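Local coordinates for putative SnoaL-like polyketide cyclase (PDB 3KKG), which is of unknown function but, as a SnoaL-like polyketide cyclase family member of the NTF2 clan, possibly catalyses ring closure of a polyketide-like substrate, at residues 35-38 and 39-43. Residues are numbered along the deposited sequence; the frame is centred on the assembly and turned at random.
Sequences ETMT and PGFRS
M37, a selenomethionine modelled in two conformers, in one of them lays its side chain over one face of the F41 ring. CG does the closest touching: it sits 3.4 Å from the centroid of the F41 ring, a CH-pi contact almost straight above the centre. In this conformer M37 SE is farther up over the same face, 4.8 Å from that centroid, a Met-aromatic contact. The M37 chain here bends at chi2 (69°), and CE comes back to within 3.7 Å of F41 CZ. F41 CG lies anti to its own backbone nitrogen (chi1 172°), which swings the ring under M37. I54 of helix 54-67 touches both side chains, and M127 of strand 123-131 also meets F41. With an alanine in place of F41, M37 CG is likely to lose the face beneath it and CE its contact at CZ, leaving a gap beside I54.

The solvent side is looser. P39 and G40 are exposed and carry the chain round the corner. A single hydrogen bond closes it, F41 N to T38 O at 3.0 Å. This is a type I beta turn, T38 to F41, which joins the short strand 37-38, just after helix 29-36, to strand 41-45 of the curved sheet of the NTF2-like fold.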
ATOM      1  N   GLU A  35      18.682   6.328 -15.046  1.00 21.89           N
ATOM      2  CA  GLU A  35      19.863   5.688 -14.454  1.00 23.08           C
ATOM      3  C   GLU A  35      19.571   4.629 -13.387  1.00 22.73           C
ATOM      4  O   GLU A  35      20.411   3.792 -13.087  1.00 24.41           O
ATOM      5  CB  GLU A  35      20.838   6.723 -13.932  1.00 27.97           C
ATOM      6  CG  GLU A  35      20.446   7.566 -12.747  1.00 30.45           C
ATOM      7  CD  GLU A  35      21.501   8.667 -12.492  1.00 36.13           C
ATOM      8  OE1 GLU A  35      22.685   8.308 -12.320  1.00 43.50           O
ATOM      9  OE2 GLU A  35      21.163   9.876 -12.512  1.00 46.43           O
ATOM     10  N   THR A  36      18.360   4.647 -12.840  1.00 20.80           N
ATOM     11  CA  THR A  36      17.963   3.770 -11.728  1.00 21.13           C
ATOM     12  C   THR A  36      17.170   2.526 -12.163  1.00 19.72           C
ATOM     13  O   THR A  36      17.291   1.438 -11.599  1.00 21.27           O
ATOM     14  CB  THR A  36      17.091   4.625 -10.751  1.00 19.68           C
ATOM     15  OG1 THR A  36      17.912   5.704 -10.261  1.00 24.49           O
ATOM     16  CG2 THR A  36      16.632   3.821  -9.540  1.00 24.07           C
HETATM   17  N   MSE A  37      16.239   2.746 -13.096  0.70 18.98           N
HETATM   18  CA  MSE A  37      15.343   1.686 -13.599  0.70 18.50           C
HETATM   19  C   MSE A  37      15.979   0.995 -14.810  0.70 20.16           C
HETATM   20  O   MSE A  37      16.748   1.609 -15.565  0.70 20.79           O
HETATM   21  CB  MSE A  37      13.988   2.259 -14.041  0.70 18.65           C
HETATM   22  CG  MSE A  37      12.962   2.519 -12.944  0.70 17.09           C
HETATM   23 SE   MSE A  37      13.401   4.012 -11.706  0.53 16.76          SE
HETATM   24  CE  MSE A  37      11.590   4.307 -10.996  0.70 18.97           C
ATOM     25  N   THR A  38      15.595  -0.266 -15.011  1.00 19.17           N
ATOM     26  CA  THR A  38      15.963  -1.011 -16.233  1.00 19.74           C
ATOM     27  C   THR A  38      15.042  -0.578 -17.375  1.00 18.48           C
ATOM     28  O   THR A  38      13.990   0.005 -17.172  1.00 17.85           O
ATOM     29  CB  THR A  38      15.818  -2.516 -16.022  1.00 17.51           C
ATOM     30  OG1 THR A  38      14.452  -2.824 -15.707  1.00 20.18           O
ATOM     31  CG2 THR A  38      16.756  -2.976 -14.891  1.00 19.17           C
ATOM     32  N   PRO A  39      15.470  -0.807 -18.617  1.00 18.06           N
ATOM     33  CA  PRO A  39      14.633  -0.424 -19.769  1.00 18.56           C
ATOM     34  C   PRO A  39      13.246  -1.080 -19.779  1.00 18.84           C
ATOM     35  O   PRO A  39      12.272  -0.491 -20.257  1.00 21.11           O
ATOM     36  CB  PRO A  39      15.467  -0.888 -20.970  1.00 17.86           C
ATOM     37  CG  PRO A  39      16.845  -1.029 -20.427  1.00 19.11           C
ATOM     38  CD  PRO A  39      16.766  -1.394 -19.013  1.00 18.22           C
ATOM     39  N   GLY A  40      13.174  -2.306 -19.273  1.00 18.56           N
ATOM     40  CA  GLY A  40      11.919  -3.048 -19.189  1.00 19.19           C
ATOM     41  C   GLY A  40      11.178  -2.850 -17.862  1.00 19.72           C
ATOM     42  O   GLY A  40      10.271  -3.615 -17.552  1.00 19.53           O
ATOM     43  N   PHE A  41      11.569  -1.823 -17.105  1.00 18.82           N
ATOM     44  CA  PHE A  41      10.856  -1.431 -15.873  1.00 18.62           C
ATOM     45  C   PHE A  41       9.360  -1.427 -16.077  1.00 19.41           C
ATOM     46  O   PHE A  41       8.848  -0.993 -17.117  1.00 20.12           O
ATOM     47  CB  PHE A  41      11.342  -0.055 -15.468  1.00 20.13           C
ATOM     48  CG  PHE A  41      10.579   0.555 -14.338  1.00 17.42           C
ATOM     49  CD1 PHE A  41      10.685   0.063 -13.078  1.00 20.21           C
ATOM     50  CD2 PHE A  41       9.796   1.684 -14.542  1.00 18.68           C
ATOM     51  CE1 PHE A  41      10.000   0.697 -12.007  1.00 19.53           C
ATOM     52  CE2 PHE A  41       9.174   2.320 -13.524  1.00 18.91           C
ATOM     53  CZ  PHE A  41       9.226   1.815 -12.255  1.00 18.45           C
ATOM     54  N   ARG A  42       8.657  -1.902 -15.058  1.00 18.84           N
ATOM     55  CA  ARG A  42       7.185  -1.958 -15.040  1.00 20.56           C
ATOM     56  C   ARG A  42       6.676  -1.173 -13.824  1.00 18.11           C
ATOM     57  O   ARG A  42       7.159  -1.365 -12.709  1.00 18.86           O
ATOM     58  CB  ARG A  42       6.699  -3.402 -14.802  1.00 23.31           C
ATOM     59  CG  ARG A  42       6.927  -4.336 -15.931  1.00 30.58           C
ATOM     60  CD  ARG A  42       6.973  -5.801 -15.466  1.00 31.76           C
ATOM     61  NE  ARG A  42       5.842  -6.152 -14.614  1.00 39.41           N
ATOM     62  CZ  ARG A  42       4.654  -6.587 -15.027  1.00 38.98           C
ATOM     63  NH1 ARG A  42       4.372  -6.747 -16.300  1.00 43.53           N
ATOM     64  NH2 ARG A  42       3.729  -6.882 -14.135  1.00 43.08           N
ATOM     65  N   SER A  43       5.674  -0.353 -14.089  0.50 17.64           N
ATOM     66  CA  SER A  43       5.037   0.498 -13.117  0.50 16.59           C
ATOM     67  C   SER A  43       3.584   0.026 -12.929  0.50 16.31           C
ATOM     68  O   SER A  43       2.870  -0.241 -13.891  0.50 16.39           O
ATOM     69  CB  SER A  43       5.072   1.933 -13.621  0.50 17.35           C
ATOM     70  OG  SER A  43       4.485   2.789 -12.664  0.50 18.17           O
TER